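Local coordinates for protein geranyltranstransferase (Agrobacterium tumefaciens, PDB 2H8O) that probably condenses geranyl diphosphate with isopentenyl diphosphate to make farnesyl diphosphate, as a member of the mostly helical polyprenyl synthetase family, at residues L225-C230 against F250-G255; R244-L249 against S310-P315. One frame throughout, in Å; residues are numbered along the deposited sequence.

Contact 1: residues L225-C230 against F250-G255; sequences LLRFAC and FGEKIG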
loop_
_atom_site.group_PDB
_atom_site.type_symbol
_atom_site.label_atom_id
_atom_site.label_comp_id
_atom_site.label_asym_id
_atom_site.label_seq_id
_atom_site.Cartn_x
_atom_site.Cartn_y
_atom_site.Cartn_z
ATOM N N LEU A 225 -2.831 12.259 7.727
ATOM C CA LEU A 225 -1.464 12.293 7.174
ATOM C C LEU A 225 -0.614 13.374 7.838
ATOM O O LEU A 225 0.586 13.201 7.981
ATOM C CB LEU A 225 -1.423 12.511 5.653
ATOM C CG LEU A 225 -1.942 11.364 4.802
ATOM C CD1 LEU A 225 -1.386 11.500 3.395
ATOM C CD2 LEU A 225 -1.568 9.995 5.368
ATOM N N LEU A 226 -1.248 14.482 8.222
ATOM C CA LEU A 226 -0.531 15.591 8.905
ATOM C C LEU A 226 -0.186 15.215 10.355
ATOM O O LEU A 226 0.911 15.495 10.837
ATOM C CB LEU A 226 -1.312 16.903 8.778
ATOM C CG LEU A 226 -1.440 17.435 7.341
ATOM C CD1 LEU A 226 -2.578 18.472 7.252
ATOM C CD2 LEU A 226 -0.097 18.000 6.825
ATOM N N ARG A 227 -1.110 14.546 11.033
ATOM C CA ARG A 227 -0.861 13.926 12.327
ATOM C C ARG A 227 0.325 12.956 12.261
ATOM O O ARG A 227 1.275 13.044 13.045
ATOM C CB ARG A 227 -2.146 13.211 12.798
ATOM C CG ARG A 227 -2.019 12.470 14.111
ATOM C CD ARG A 227 -3.216 11.524 14.313
ATOM N NE ARG A 227 -3.074 10.310 13.506
ATOM C CZ ARG A 227 -4.065 9.596 12.981
ATOM N NH1 ARG A 227 -5.331 9.983 13.098
ATOM N NH2 ARG A 227 -3.775 8.504 12.283
ATOM N N PHE A 228 0.258 12.038 11.303
ATOM C CA PHE A 228 1.315 11.075 11.095
ATOM C C PHE A 228 2.656 11.795 10.849
ATOM O O PHE A 228 3.687 11.385 11.384
ATOM C CB PHE A 228 1.003 10.152 9.913
ATOM C CG PHE A 228 2.190 9.335 9.486
ATOM C CD1 PHE A 228 2.488 8.125 10.099
ATOM C CD2 PHE A 228 3.046 9.807 8.510
ATOM C CE1 PHE A 228 3.618 7.410 9.736
ATOM C CE2 PHE A 228 4.187 9.096 8.143
ATOM C CZ PHE A 228 4.475 7.903 8.751
ATOM N N ALA A 229 2.662 12.837 10.021
ATOM C CA ALA A 229 3.926 13.503 9.669
ATOM C C ALA A 229 4.683 13.970 10.907
ATOM O O ALA A 229 5.890 13.843 11.008
ATOM C CB ALA A 229 3.657 14.686 8.760
ATOM N N CYS A 230 3.941 14.510 11.855
ATOM C CA CYS A 230 4.522 15.046 13.084
ATOM C C CYS A 230 4.858 13.953 14.072
ATOM O O CYS A 230 5.921 13.953 14.663
ATOM C CB CYS A 230 3.562 16.030 13.703
ATOM S SG CYS A 230 3.350 17.521 12.669
ATOM N N PHE A 250 0.303 17.877 18.384
ATOM C CA PHE A 250 0.734 19.005 17.555
ATOM C C PHE A 250 0.273 18.783 16.105
ATOM O O PHE A 250 -0.269 19.683 15.454
ATOM C CB PHE A 250 2.254 19.183 17.618
ATOM C CG PHE A 250 2.758 20.309 16.766
ATOM C CD1 PHE A 250 2.712 21.628 17.206
ATOM C CD2 PHE A 250 3.262 20.060 15.505
ATOM C CE1 PHE A 250 3.182 22.661 16.396
ATOM C CE2 PHE A 250 3.709 21.088 14.696
ATOM C CZ PHE A 250 3.675 22.381 15.143
ATOM N N GLY A 251 0.464 17.565 15.609
ATOM C CA GLY A 251 0.061 17.217 14.250
ATOM C C GLY A 251 -1.438 17.333 14.044
ATOM O O GLY A 251 -1.901 17.796 13.012
ATOM N N GLU A 252 -2.203 16.922 15.056
ATOM C CA GLU A 252 -3.660 17.125 15.024
ATOM C C GLU A 252 -4.024 18.623 14.914
ATOM O O GLU A 252 -4.872 18.995 14.114
ATOM C CB GLU A 252 -4.337 16.424 16.222
ATOM C CG GLU A 252 -4.209 14.906 16.131
ATOM C CD GLU A 252 -4.854 14.137 17.267
ATOM O OE1 GLU A 252 -5.108 14.733 18.326
ATOM O OE2 GLU A 252 -5.143 12.922 17.072
ATOM N N LYS A 253 -3.364 19.499 15.676
ATOM C CA LYS A 253 -3.647 20.945 15.568
ATOM C C LYS A 253 -3.258 21.514 14.191
ATOM O O LYS A 253 -3.980 22.335 13.606
ATOM C CB LYS A 253 -2.956 21.723 16.701
ATOM C CG LYS A 253 -3.396 21.329 18.116
ATOM C CD LYS A 253 -4.878 21.668 18.370
ATOM C CE LYS A 253 -5.441 21.041 19.641
ATOM N NZ LYS A 253 -6.948 21.008 19.600
ATOM N N ILE A 254 -2.133 21.062 13.639
ATOM C CA ILE A 254 -1.733 21.452 12.278
ATOM C C ILE A 254 -2.832 21.079 11.284
ATOM O O ILE A 254 -3.216 21.877 10.450
ATOM C CB ILE A 254 -0.406 20.764 11.831
ATOM C CG1 ILE A 254 0.791 21.324 12.591
ATOM C CG2 ILE A 254 -0.187 20.933 10.304
ATOM C CD1 ILE A 254 1.235 22.725 12.141
ATOM N N GLY A 255 -3.348 19.862 11.385
ATOM C CA GLY A 255 -4.345 19.383 10.433
ATOM C C GLY A 255 -5.660 20.121 10.565
ATOM O O GLY A 255 -6.280 20.438 9.568
HETATM O O HOH W 1 -6.920 12.365 14.571
#
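G251 faces the backbone of R227 and the side chain of C230, which lie about one turn apart on their helix; C230 reaches F250 and R227 reaches E252. The CA atoms of R227 and G251 come within 3.9 Å, an approach possible because G251 carries no side chain, and the segment axes close to 7.3 Å at 144° between their directions. With SG anti to its carbonyl carbon (chi1 -67°), C230 lays the sulfur 3.7 Å from G251 CA. The same SG meets the F250 ring at its edge, near the ring plane and 3.8 Å from CD2, a sulfur-aromatic contact made to the rim. R227 and E252 lie side by side and point the same way, R227 CG on E252 CG at 3.8 Å. The guanidinium and carboxylate planes are turned 69° apart and form no direct bond; a water in the guanidinium plane accepts from R227 NH1 and donates to E252 OE2. Farther along, L226 reaches the second glycine, its CD1 3.8 Å from G255 CA. The pair joins consecutive helices 211-237 and 241-267, whose segments here run roughly antiparallel, inside the helical bundle. Helix 88-99 packs on L226, helix 175-189 on R227, and helix 321-331 on F250 and I254; I67 of the second subunit also packs on R227.

Contact 2: residues R244-L249 against S310-P315; sequences RQRLRL and SELLAP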
loop_
_atom_site.group_PDB
_atom_site.type_symbol
_atom_site.label_atom_id
_atom_site.label_comp_id
_atom_site.label_asym_id
_atom_site.label_seq_id
_atom_site.Cartn_x
_atom_site.Cartn_y
_atom_site.Cartn_z
ATOM N N ARG A 244 6.030 11.382 22.052
ATOM C CA ARG A 244 5.290 10.917 20.879
ATOM C C ARG A 244 3.851 11.457 20.899
ATOM O O ARG A 244 3.371 11.968 19.899
ATOM C CB ARG A 244 5.319 9.398 20.800
ATOM C CG ARG A 244 4.552 8.845 19.633
ATOM C CD ARG A 244 4.812 7.386 19.435
ATOM N NE ARG A 244 3.858 6.824 18.478
ATOM C CZ ARG A 244 3.834 5.550 18.107
ATOM N NH1 ARG A 244 4.732 4.682 18.569
ATOM N NH2 ARG A 244 2.896 5.141 17.255
ATOM N N GLN A 245 3.165 11.362 22.042
ATOM C CA GLN A 245 1.824 11.941 22.163
ATOM C C GLN A 245 1.815 13.438 21.910
ATOM O O GLN A 245 0.899 13.940 21.279
ATOM C CB GLN A 245 1.169 11.656 23.542
ATOM C CG GLN A 245 0.645 10.270 23.690
ATOM C CD GLN A 245 -0.236 9.875 22.537
ATOM O OE1 GLN A 245 -1.196 10.560 22.226
ATOM N NE2 GLN A 245 0.147 8.806 21.829
ATOM N N ARG A 246 2.806 14.150 22.439
ATOM C CA ARG A 246 2.917 15.597 22.259
ATOM C C ARG A 246 2.982 15.931 20.758
ATOM O O ARG A 246 2.254 16.811 20.269
ATOM C CB ARG A 246 4.155 16.135 22.976
ATOM C CG ARG A 246 4.348 17.641 22.864
ATOM C CD ARG A 246 5.426 18.165 23.829
ATOM N NE ARG A 246 5.042 17.863 25.223
ATOM C CZ ARG A 246 4.225 18.597 25.992
ATOM N NH1 ARG A 246 3.712 19.753 25.576
ATOM N NH2 ARG A 246 3.934 18.186 27.222
ATOM N N LEU A 247 3.853 15.236 20.036
ATOM C CA LEU A 247 3.993 15.516 18.595
ATOM C C LEU A 247 2.754 15.111 17.799
ATOM O O LEU A 247 2.365 15.821 16.871
ATOM C CB LEU A 247 5.287 14.922 18.019
ATOM C CG LEU A 247 6.499 15.865 18.046
ATOM C CD1 LEU A 247 6.310 17.028 17.076
ATOM C CD2 LEU A 247 6.785 16.402 19.448
ATOM N N ARG A 248 2.128 13.999 18.168
ATOM C CA ARG A 248 0.812 13.629 17.618
ATOM C C ARG A 248 -0.233 14.758 17.798
ATOM O O ARG A 248 -0.935 15.220 16.829
ATOM C CB ARG A 248 0.344 12.306 18.251
ATOM C CG ARG A 248 -0.931 11.743 17.674
ATOM C CD ARG A 248 -1.404 10.555 18.503
ATOM N NE ARG A 248 -2.724 10.067 18.121
ATOM C CZ ARG A 248 -2.971 9.242 17.109
ATOM N NH1 ARG A 248 -1.984 8.801 16.347
ATOM N NH2 ARG A 248 -4.224 8.849 16.858
ATOM N N LEU A 249 -0.357 15.228 19.025
ATOM C CA LEU A 249 -1.301 16.293 19.292
ATOM C C LEU A 249 -0.977 17.535 18.470
ATOM O O LEU A 249 -1.883 18.180 17.923
ATOM C CB LEU A 249 -1.318 16.638 20.782
ATOM C CG LEU A 249 -1.955 15.766 21.831
ATOM C CD1 LEU A 249 -1.955 16.577 23.116
ATOM C CD2 LEU A 249 -3.373 15.367 21.466
ATOM N N SER A 310 1.452 26.097 19.410
ATOM C CA SER A 310 2.644 26.737 19.965
ATOM C C SER A 310 2.911 26.359 21.417
ATOM O O SER A 310 4.061 26.134 21.818
ATOM C CB SER A 310 2.518 28.252 19.836
ATOM O OG SER A 310 2.324 28.594 18.477
ATOM N N GLU A 311 1.847 26.277 22.214
ATOM C CA GLU A 311 1.994 25.910 23.606
ATOM C C GLU A 311 2.505 24.467 23.747
ATOM O O GLU A 311 3.277 24.166 24.664
ATOM C CB GLU A 311 0.661 26.107 24.341
ATOM C CG GLU A 311 0.774 26.174 25.831
ATOM C CD GLU A 311 -0.528 26.643 26.519
ATOM O OE1 GLU A 311 -0.683 26.399 27.739
ATOM O OE2 GLU A 311 -1.410 27.238 25.842
ATOM N N LEU A 312 2.088 23.579 22.841
ATOM C CA LEU A 312 2.528 22.191 22.898
ATOM C C LEU A 312 4.024 22.064 22.757
ATOM O O LEU A 312 4.620 21.175 23.334
ATOM C CB LEU A 312 1.850 21.332 21.820
ATOM C CG LEU A 312 0.404 20.958 22.102
ATOM C CD1 LEU A 312 -0.319 20.482 20.824
ATOM C CD2 LEU A 312 0.353 19.881 23.195
ATOM N N LEU A 313 4.636 22.950 21.972
ATOM C CA LEU A 313 6.069 22.853 21.730
ATOM C C LEU A 313 6.904 23.798 22.580
ATOM O O LEU A 313 8.126 23.865 22.403
ATOM C CB LEU A 313 6.359 23.116 20.252
ATOM C CG LEU A 313 5.709 22.125 19.288
ATOM C CD1 LEU A 313 6.309 22.292 17.864
ATOM C CD2 LEU A 313 5.800 20.658 19.761
ATOM N N ALA A 314 6.257 24.501 23.505
ATOM C CA ALA A 314 6.931 25.421 24.413
ATOM C C ALA A 314 8.142 24.800 25.088
ATOM O O ALA A 314 9.177 25.467 25.212
ATOM C CB ALA A 314 5.950 25.923 25.474
ATOM N N PRO A 315 8.034 23.537 25.545
ATOM C CA PRO A 315 9.174 22.994 26.299
ATOM C C PRO A 315 10.492 22.887 25.524
ATOM O O PRO A 315 11.551 22.782 26.146
ATOM C CB PRO A 315 8.691 21.596 26.710
ATOM C CG PRO A 315 7.217 21.687 26.685
ATOM C CD PRO A 315 6.918 22.576 25.509
#
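R246 reaches across to the carbonyl of L312, where NH1 donates to O at 2.8 Å with an N-H...O angle of 160°. The oxygen sits at the edge of the guanidinium, near its plane, and the donor comes in at 126° to the C=O bond, slightly tilted from the carbonyl plane. P315 lies over one face of the same guanidinium, displaced toward the rim, with CG 4.2 Å from NH1. The aliphatic part of the arginine also follows the carbonyl: CD is 3.2 Å from L312 O. CG stands anti to the backbone N, and the chain runs extended until it bends at chi3 (-60°). Beside this bond the L312 side chain crosses that of L249 at about a right angle, CD1 resting 4.0 Å from L249 CB while CD2 meets L249 CD1. Deeper in, L247 and L313 touch lightly through their CD2 methyls at 4.4 Å. The acceptor belongs to the last helical residue before L313 leaves helical geometry, so R246 takes a carbonyl at the C-terminal end of helix 295-312, whose partial negative charge would probably favour a cation there. In this almost wholly helical polyprenyl synthetase fold the bond ties that end to the early turns of helix 241-267. The chain then turns through a short 3-10 segment that carries P315 to the guanidinium, and A314 N bonds back to E311 O. Around this shell, Y316 packs on R246, L100 on L247, and L323 of helix 321-331 on L313. Away from the L312 carbonyl, R244 and R248 both form salt bridges to E231 of helix 211-237, and R248 forms another to D65 of the second subunit.

Both contacts use helix 241-267, and their segments abut at L249 and F250. Contact 1 is the core one, its centre about 9 Å from that of the chain, and presses the helix against 211-237; contact 2, about 18 Å out and partly exposed, joins it to the end of 295-312. The inner pairing relies on glycine-mediated backbone closeness, sulfur and apolar groups, with charge bridged through water at its margin, whereas the outer one adds a direct arginine-carbonyl bond to leucine packing. They meet where F250 CE1 packs 3.5 Å from L313 CD1, and where R227 NE lies 3.4 Å from R248 NH1, a close approach of like charges.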